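Local coordinates for protein pseudoalteromonas arctica PAMC 21717 (Pseudoalteromonas arctica, PDB 5YL7) that probably cleaves peptide bonds as a cold-active, calcium-binding serine protease of the subtilase family from a psychrophilic bacterium, at residues S1-P6 against A110-G115; H47-A52 against E116-V121; T181-I186 against G213-V218. One frame throughout, in Å; residues are numbered along the deposited sequence.

Interaction 1 (S1-P6 against A110-G115); sequences STPNDP and AVTNNG. With CA (calcium ion), chain C.
Pro3 lays its CB against CG2 of Thr112, 3.5 Å away, where the N-terminal residues meet the loop after helix 100-109 to build part of a calcium site resembling the high-affinity site of subtilisins. Thr112 turns CG2 anti to its own backbone N, and this methyl touches both the Pro3 ring and OD1 of Asp5, while OG1 donates to the carbonyl of Ala110 and also bonds to the backbone N of Gly120. An alanine here would probably leave the Pro3 ring and Asp5 OD1 without their methyl neighbour and the Ala110 carbonyl and Gly120 N without the hydroxyl that ties them together. Next along the chain, Asn4 is gripped twice: its N donates to Asn113 OD1 over 3.0 Å, and its own OD1 receives Gly115 N at 2.8 Å. One water joins Asn4 ND2 to the carbonyl of Asn113. Asp5 then divides its carboxylate between backbone and metal. OD1 takes Asn113 N on its syn lone pair (2.8 Å, 166°) while OD2 binds calcium at 2.4 Å, and the two holds together fix the group's rotation. The same ion, held also by Val111 O and Asn114 OD1, draws Asn114 OD1 to within 2.9 Å of Asp5 OD2, with the carboxylate and amide planes 47° apart. Pro6, next in the chain, rests its CD 3.5 Å from the carbonyl carbon of Gly115.

Interaction 2 (H47-A52 against E116-V121); sequences HADLNA and EGVAGV. With CA (calcium ion), chain C.
A chi1 of -148°, well off a staggered position, places CG of Asp49 where its carboxylate meets the backbone of residues 116 to 118, and Glu116, with CG anti to its backbone N (chi1 -177°) and the chain extended beyond, reaches back to Ala48. The arrangement is the other part of a subtilisin-like calcium site, in which an aspartate supplies both oxygens and the loop supplies carbonyls. Asp49 is bidentate: OD1 lies 2.4 Å and OD2 2.5 Å from the calcium ion, and the carbonyl oxygens of Glu116 and Val118 bind the same ion. Asp5, Val111 and Asn114 complete the site. OD2 has a second task, accepting Val118 N at 2.9 Å nearly along its C-O axis, while CG2 of Val118 packs against it. The bend between the two carbonyl ligands falls at Gly117, whose phi is positive; a CB there would run into Asp49 OD2. The backbone N of Asp49 donates to His47 ND1 at 2.8 Å, within the plane of the imidazole ring. With NE2 of His47 bonded to Ser273 O, this is consistent with a neutral ring carrying its hydrogen on NE2. The carboxylate of Glu116 remains outside the metal's ligand shell, its OE2 4.6 Å from Asp49 OD1, a repulsion that the calcium charge may ease. OE1 of Glu116 stands 3.7 Å from Ala48 CB, and a water donates both to OE2 and to the carbonyl of Ala48.

Interaction 3 (T181-I186 against G213-V218); sequences TTQNAI and GNCNGV. With CA (calcium ion), chain F.
Ile186 sets its CD1 against CB of Cys215, 3.6 Å away, and against CG1 of Val218, while its CG2 lies near Asn216 O. The isoleucine and Val218 side chains cross at about a right angle, with CD1 and CG2 both touching the valine's CG1. One turn earlier on the helix, Gln183 clasps the backbone of a single residue with its amide. Its chain leaves with CG anti to the backbone N (chi1 -174°) and turns at chi2 (66°). OE1 then accepts Asn216 N at 2.8 Å, in the carbonyl plane on a lone pair, and NE2 donates to Asn216 O at 2.9 Å along an almost perfectly straight line (178°), although it stands above the plane of that carbonyl. NE2 also bonds to Asn187 OD1, which, with the paired bonds, settles which way round the amide lies. The setting is the α/β subtilisin-type fold: helix 180-191 lies on the crossover between parallel strands 167-170 and 195-199, and residues 213-218 lead into strand 219-224 beside the latter. Cys215 is disulfide-bonded to Cys178, just ahead of the helix, and its SG meets CG2 of Thr182 at 3.8 Å; the Thr182 hydroxyl bonds to Ser179. Val218 O binds a calcium ion at 2.3 Å, together with Asp241, Glu307 and five waters. One of those waters donates to Cys215 O and accepts from Val218 N.

Interactions 1 and 2 are two parts of one calcium site, their centres 8 Å apart and their segments alternating along the chain. Besides the shared ion they are joined by two probable hydrogen bonds of 2.8 Å, Asn114 ND2 with Asp49 OD1 and Val111 N with Asp49 O. Interaction 3 stands on the opposite side of the chain's centre, beside a different calcium ion, with its centre 35 Å from interaction 1 and 31 Å from interaction 2; the nearest atoms of interactions 2 and 3 are about 17 Å apart. The probable catalytic triad is Asp41, His100 and Ser281: helix 100-109, beginning at the histidine, runs directly into segment 110-115.

Interaction 1 (S1-P6 against A110-G115)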
loop_
_atom_site.group_PDB
_atom_site.type_symbol
_atom_site.label_atom_id
_atom_site.label_comp_id
_atom_site.label_asym_id
_atom_site.label_seq_id
_atom_site.Cartn_x
_atom_site.Cartn_y
_atom_site.Cartn_z
ATOM N N SER A 1 -1.137 -20.065 11.421
ATOM C CA SER A 1 -0.553 -19.588 12.630
ATOM C C SER A 1 -1.046 -18.273 13.043
ATOM O O SER A 1 -1.495 -17.499 12.156
ATOM C CB SER A 1 0.935 -19.519 12.500
ATOM O OG SER A 1 1.356 -18.766 11.400
ATOM N N THR A 2 -1.049 -17.907 14.288
ATOM C CA THR A 2 -1.517 -16.648 14.823
ATOM C C THR A 2 -0.345 -16.021 15.496
ATOM O O THR A 2 0.225 -16.612 16.412
ATOM C CB THR A 2 -2.662 -16.839 15.892
ATOM O OG1 THR A 2 -3.775 -17.486 15.212
ATOM C CG2 THR A 2 -3.116 -15.568 16.437
ATOM N N PRO A 3 0.088 -14.823 15.140
ATOM C CA PRO A 3 1.169 -14.223 15.859
ATOM C C PRO A 3 0.854 -13.747 17.246
ATOM O O PRO A 3 -0.266 -13.583 17.575
ATOM C CB PRO A 3 1.620 -13.137 14.941
ATOM C CG PRO A 3 0.434 -12.741 14.256
ATOM C CD PRO A 3 -0.422 -13.994 14.037
ATOM N N ASN A 4 1.932 -13.472 17.955
ATOM C CA ASN A 4 1.795 -13.059 19.319
ATOM C C ASN A 4 1.679 -11.573 19.628
ATOM O O ASN A 4 1.492 -11.094 20.713
ATOM C CB ASN A 4 2.977 -13.643 20.149
ATOM C CG ASN A 4 4.235 -12.922 19.951
ATOM O OD1 ASN A 4 4.351 -11.848 19.340
ATOM N ND2 ASN A 4 5.277 -13.382 20.679
ATOM N N ASP A 5 1.591 -10.783 18.513
ATOM C CA ASP A 5 1.538 -9.358 18.703
ATOM C C ASP A 5 0.269 -8.938 19.453
ATOM O O ASP A 5 -0.807 -9.375 19.056
ATOM C CB ASP A 5 1.665 -8.674 17.319
ATOM C CG ASP A 5 2.875 -9.151 16.572
ATOM O OD1 ASP A 5 2.823 -10.275 16.066
ATOM O OD2 ASP A 5 3.928 -8.484 16.532
ATOM N N PRO A 6 0.382 -8.051 20.448
ATOM C CA PRO A 6 -0.754 -7.834 21.320
ATOM C C PRO A 6 -1.899 -7.120 20.655
ATOM O O PRO A 6 -3.034 -7.211 21.110
ATOM C CB PRO A 6 -0.175 -7.009 22.460
ATOM C CG PRO A 6 1.121 -6.426 21.840
ATOM C CD PRO A 6 1.650 -7.462 20.961
ATOM N N ALA A 110 4.882 -4.842 8.937
ATOM C CA ALA A 110 5.199 -4.620 10.341
ATOM C C ALA A 110 5.880 -5.883 10.865
ATOM O O ALA A 110 5.585 -7.011 10.524
ATOM C CB ALA A 110 3.996 -4.325 11.181
ATOM N N VAL A 111 6.795 -5.606 11.821
ATOM C CA VAL A 111 7.531 -6.685 12.491
ATOM C C VAL A 111 6.579 -7.495 13.333
ATOM O O VAL A 111 5.837 -6.922 14.128
ATOM C CB VAL A 111 8.663 -6.106 13.300
ATOM C CG1 VAL A 111 9.380 -7.303 14.037
ATOM C CG2 VAL A 111 9.682 -5.300 12.504
ATOM N N THR A 112 6.530 -8.778 13.116
ATOM C CA THR A 112 5.523 -9.663 13.636
ATOM C C THR A 112 6.208 -10.731 14.554
ATOM O O THR A 112 7.338 -11.102 14.350
ATOM C CB THR A 112 4.757 -10.257 12.468
ATOM O OG1 THR A 112 4.142 -9.136 11.772
ATOM C CG2 THR A 112 3.663 -11.187 12.837
ATOM N N ASN A 113 5.381 -11.182 15.505
ATOM C CA ASN A 113 5.868 -12.193 16.507
ATOM C C ASN A 113 6.911 -11.638 17.324
ATOM O O ASN A 113 7.736 -12.421 17.874
ATOM C CB ASN A 113 6.313 -13.475 15.831
ATOM C CG ASN A 113 5.192 -14.321 15.607
ATOM O OD1 ASN A 113 4.358 -14.502 16.524
ATOM N ND2 ASN A 113 5.200 -14.965 14.443
ATOM N N ASN A 114 6.955 -10.334 17.563
ATOM C CA ASN A 114 7.902 -9.671 18.453
ATOM C C ASN A 114 7.273 -9.222 19.768
ATOM O O ASN A 114 7.834 -8.420 20.486
ATOM C CB ASN A 114 8.674 -8.529 17.761
ATOM C CG ASN A 114 7.752 -7.362 17.367
ATOM O OD1 ASN A 114 6.523 -7.534 17.248
ATOM N ND2 ASN A 114 8.315 -6.188 17.224
ATOM N N GLY A 115 6.044 -9.665 20.040
ATOM C CA GLY A 115 5.417 -9.336 21.266
ATOM C C GLY A 115 5.044 -7.953 21.517
ATOM O O GLY A 115 4.762 -7.467 22.640
HETATM CA CA CA C . 4.740 -6.322 16.064
HETATM O O HOH W 1 8.069 -12.485 20.884
#

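Interaction 2 (H47-A52 against E116-V121)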
loop_
_atom_site.group_PDB
_atom_site.type_symbol
_atom_site.label_atom_id
_atom_site.label_comp_id
_atom_site.label_asym_id
_atom_site.label_seq_id
_atom_site.Cartn_x
_atom_site.Cartn_y
_atom_site.Cartn_z
ATOM N N HIS A 47 9.632 3.437 12.940
ATOM C CA HIS A 47 8.809 2.940 14.064
ATOM C C HIS A 47 9.468 1.684 14.589
ATOM O O HIS A 47 9.898 0.802 13.824
ATOM C CB HIS A 47 7.379 2.697 13.522
ATOM C CG HIS A 47 6.366 2.392 14.576
ATOM N ND1 HIS A 47 6.425 1.291 15.407
ATOM C CD2 HIS A 47 5.202 3.030 14.799
ATOM C CE1 HIS A 47 5.308 1.308 16.139
ATOM N NE2 HIS A 47 4.553 2.350 15.779
ATOM N N ALA A 48 9.468 1.553 15.889
ATOM C CA ALA A 48 10.014 0.355 16.531
ATOM C C ALA A 48 9.468 -0.956 16.078
ATOM O O ALA A 48 10.104 -2.008 16.100
ATOM C CB ALA A 48 9.848 0.425 18.065
ATOM N N ASP A 49 8.164 -0.919 15.604
ATOM C CA ASP A 49 7.496 -2.131 15.122
ATOM C C ASP A 49 7.526 -2.317 13.604
ATOM O O ASP A 49 6.784 -3.064 13.036
ATOM C CB ASP A 49 6.051 -2.242 15.624
ATOM C CG ASP A 49 5.554 -3.623 15.837
ATOM O OD1 ASP A 49 6.374 -4.517 16.188
ATOM O OD2 ASP A 49 4.313 -3.872 15.658
ATOM N N LEU A 50 8.427 -1.530 12.972
ATOM C CA LEU A 50 8.555 -1.548 11.480
ATOM C C LEU A 50 10.010 -1.592 11.034
ATOM O O LEU A 50 10.319 -2.212 10.010
ATOM C CB LEU A 50 7.866 -0.257 10.944
ATOM C CG LEU A 50 7.858 -0.108 9.426
ATOM C CD1 LEU A 50 7.149 -1.294 8.752
ATOM C CD2 LEU A 50 7.259 1.224 9.077
ATOM N N ASN A 51 10.891 -0.812 11.685
ATOM C CA ASN A 51 12.187 -0.487 11.072
ATOM C C ASN A 51 13.040 -1.687 10.750
ATOM O O ASN A 51 13.777 -1.613 9.774
ATOM C CB ASN A 51 12.949 0.521 11.955
ATOM C CG ASN A 51 13.973 1.184 11.226
ATOM O OD1 ASN A 51 15.222 1.034 11.610
ATOM N ND2 ASN A 51 13.666 1.881 10.225
ATOM N N ALA A 52 12.966 -2.749 11.483
ATOM C CA ALA A 52 13.780 -3.898 11.113
ATOM C C ALA A 52 13.506 -4.467 9.740
ATOM O O ALA A 52 14.276 -5.203 9.152
ATOM C CB ALA A 52 13.674 -5.019 12.103
ATOM N N GLU A 116 5.006 -7.140 20.402
ATOM C CA GLU A 116 4.866 -5.711 20.455
ATOM C C GLU A 116 3.890 -5.250 19.332
ATOM O O GLU A 116 4.041 -5.774 18.234
ATOM C CB GLU A 116 6.212 -4.999 20.213
ATOM C CG GLU A 116 6.191 -3.529 20.325
ATOM C CD GLU A 116 7.616 -2.920 20.214
ATOM O OE1 GLU A 116 7.660 -1.662 20.196
ATOM O OE2 GLU A 116 8.621 -3.710 20.102
ATOM N N GLY A 117 3.008 -4.354 19.614
ATOM C CA GLY A 117 2.285 -3.662 18.514
ATOM C C GLY A 117 1.481 -4.638 17.708
ATOM O O GLY A 117 0.704 -5.484 18.179
ATOM N N VAL A 118 1.597 -4.465 16.381
ATOM C CA VAL A 118 0.826 -5.092 15.329
ATOM C C VAL A 118 1.524 -6.160 14.536
ATOM O O VAL A 118 2.777 -6.362 14.758
ATOM C CB VAL A 118 0.264 -3.969 14.356
ATOM C CG1 VAL A 118 -0.683 -3.030 15.064
ATOM C CG2 VAL A 118 1.412 -3.211 13.751
ATOM N N ALA A 119 0.810 -6.797 13.601
ATOM C CA ALA A 119 1.391 -7.657 12.634
ATOM C C ALA A 119 1.298 -7.066 11.238
ATOM O O ALA A 119 0.549 -6.100 11.018
ATOM C CB ALA A 119 0.715 -9.025 12.697
ATOM N N GLY A 120 2.097 -7.618 10.345
ATOM C CA GLY A 120 2.094 -7.232 8.937
ATOM C C GLY A 120 1.637 -8.388 8.104
ATOM O O GLY A 120 1.733 -9.570 8.457
ATOM N N VAL A 121 1.118 -8.131 6.876
ATOM C CA VAL A 121 0.619 -9.182 6.003
ATOM C C VAL A 121 1.730 -10.059 5.517
ATOM O O VAL A 121 1.585 -11.295 5.494
ATOM C CB VAL A 121 -0.140 -8.522 4.827
ATOM C CG1 VAL A 121 -0.532 -9.560 3.802
ATOM C CG2 VAL A 121 -1.373 -7.785 5.345
HETATM CA CA CA C . 4.740 -6.322 16.064
HETATM O O HOH W 2 10.943 -3.222 18.501
#

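Interaction 3 (T181-I186 against G213-V218)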
loop_
_atom_site.group_PDB
_atom_site.type_symbol
_atom_site.label_atom_id
_atom_site.label_comp_id
_atom_site.label_asym_id
_atom_site.label_seq_id
_atom_site.Cartn_x
_atom_site.Cartn_y
_atom_site.Cartn_z
ATOM N N THR A 181 3.251 9.186 -19.166
ATOM C CA THR A 181 4.444 9.116 -18.320
ATOM C C THR A 181 4.201 7.952 -17.309
ATOM O O THR A 181 5.102 7.185 -17.060
ATOM C CB THR A 181 4.586 10.432 -17.566
ATOM O OG1 THR A 181 4.813 11.472 -18.549
ATOM C CG2 THR A 181 5.757 10.458 -16.588
ATOM N N THR A 182 3.018 7.893 -16.706
ATOM C CA THR A 182 2.736 6.861 -15.735
ATOM C C THR A 182 2.683 5.469 -16.397
ATOM O O THR A 182 3.267 4.535 -15.868
ATOM C CB THR A 182 1.452 7.145 -14.990
ATOM O OG1 THR A 182 1.544 8.501 -14.461
ATOM C CG2 THR A 182 1.208 6.172 -13.891
ATOM N N GLN A 183 1.975 5.321 -17.502
ATOM C CA GLN A 183 1.881 4.029 -18.157
ATOM C C GLN A 183 3.248 3.569 -18.600
ATOM O O GLN A 183 3.558 2.386 -18.473
ATOM C CB GLN A 183 0.923 4.107 -19.342
ATOM C CG GLN A 183 0.660 2.762 -19.979
ATOM C CD GLN A 183 -0.098 1.839 -19.041
ATOM O OE1 GLN A 183 -1.312 2.118 -18.719
ATOM N NE2 GLN A 183 0.488 0.762 -18.580
ATOM N N ASN A 184 4.071 4.455 -19.094
ATOM C CA ASN A 184 5.451 4.081 -19.485
ATOM C C ASN A 184 6.232 3.481 -18.334
ATOM O O ASN A 184 6.944 2.486 -18.432
ATOM C CB ASN A 184 6.218 5.287 -20.078
ATOM C CG ASN A 184 5.807 5.694 -21.458
ATOM O OD1 ASN A 184 5.200 4.943 -22.186
ATOM N ND2 ASN A 184 6.127 6.920 -21.775
ATOM N N ALA A 185 6.094 4.154 -17.176
ATOM C CA ALA A 185 6.782 3.666 -15.958
ATOM C C ALA A 185 6.296 2.273 -15.512
ATOM O O ALA A 185 7.078 1.388 -15.172
ATOM C CB ALA A 185 6.656 4.707 -14.876
ATOM N N ILE A 186 4.952 2.110 -15.500
ATOM C CA ILE A 186 4.346 0.846 -15.203
ATOM C C ILE A 186 4.832 -0.252 -16.150
ATOM O O ILE A 186 5.120 -1.362 -15.723
ATOM C CB ILE A 186 2.839 0.968 -15.180
ATOM C CG1 ILE A 186 2.442 1.849 -13.982
ATOM C CG2 ILE A 186 2.108 -0.368 -15.172
ATOM C CD1 ILE A 186 0.982 2.248 -14.046
ATOM N N GLY A 213 -4.942 3.877 -10.853
ATOM C CA GLY A 213 -5.636 2.643 -10.886
ATOM C C GLY A 213 -6.246 2.256 -12.194
ATOM O O GLY A 213 -6.463 1.098 -12.517
ATOM N N ASN A 214 -6.567 3.289 -13.019
ATOM C CA ASN A 214 -7.070 3.134 -14.377
ATOM C C ASN A 214 -5.985 2.916 -15.401
ATOM O O ASN A 214 -6.311 2.758 -16.592
ATOM C CB ASN A 214 -7.989 4.306 -14.733
ATOM C CG ASN A 214 -7.280 5.617 -14.807
ATOM O OD1 ASN A 214 -6.075 5.709 -14.583
ATOM N ND2 ASN A 214 -8.037 6.701 -15.126
ATOM N N CYS A 215 -4.733 2.791 -14.998
ATOM C CA CYS A 215 -3.675 2.432 -15.955
ATOM C C CYS A 215 -3.846 0.970 -16.287
ATOM O O CYS A 215 -4.561 0.163 -15.669
ATOM C CB CYS A 215 -2.351 2.668 -15.321
ATOM S SG CYS A 215 -2.011 4.395 -14.906
ATOM N N ASN A 216 -3.214 0.509 -17.386
ATOM C CA ASN A 216 -3.207 -0.862 -17.793
ATOM C C ASN A 216 -2.072 -1.632 -17.129
ATOM O O ASN A 216 -1.019 -1.068 -16.839
ATOM C CB ASN A 216 -3.179 -1.052 -19.307
ATOM C CG ASN A 216 -4.385 -0.464 -19.977
ATOM O OD1 ASN A 216 -5.513 -0.752 -19.513
ATOM N ND2 ASN A 216 -4.229 0.403 -20.941
ATOM N N GLY A 217 -2.288 -2.919 -16.919
ATOM C CA GLY A 217 -1.265 -3.792 -16.324
ATOM C C GLY A 217 -1.051 -3.656 -14.850
ATOM O O GLY A 217 0.043 -3.915 -14.384
ATOM N N VAL A 218 -2.104 -3.273 -14.128
ATOM C CA VAL A 218 -2.027 -3.076 -12.677
ATOM C C VAL A 218 -3.072 -3.875 -12.013
ATOM O O VAL A 218 -4.093 -4.236 -12.595
ATOM C CB VAL A 218 -2.148 -1.575 -12.303
ATOM C CG1 VAL A 218 -1.130 -0.715 -13.061
ATOM C CG2 VAL A 218 -3.517 -1.011 -12.508
HETATM CA CA CA F . -5.878 -5.055 -13.828
HETATM O O HOH W 3 -5.148 -3.025 -15.162
HETATM O O HOH W 4 -8.678 -4.908 -14.423
HETATM O O HOH W 5 -7.012 -6.019 -15.687
HETATM O O HOH W 6 -7.607 -3.320 -13.905
HETATM O O HOH W 7 -3.947 -5.625 -15.356
#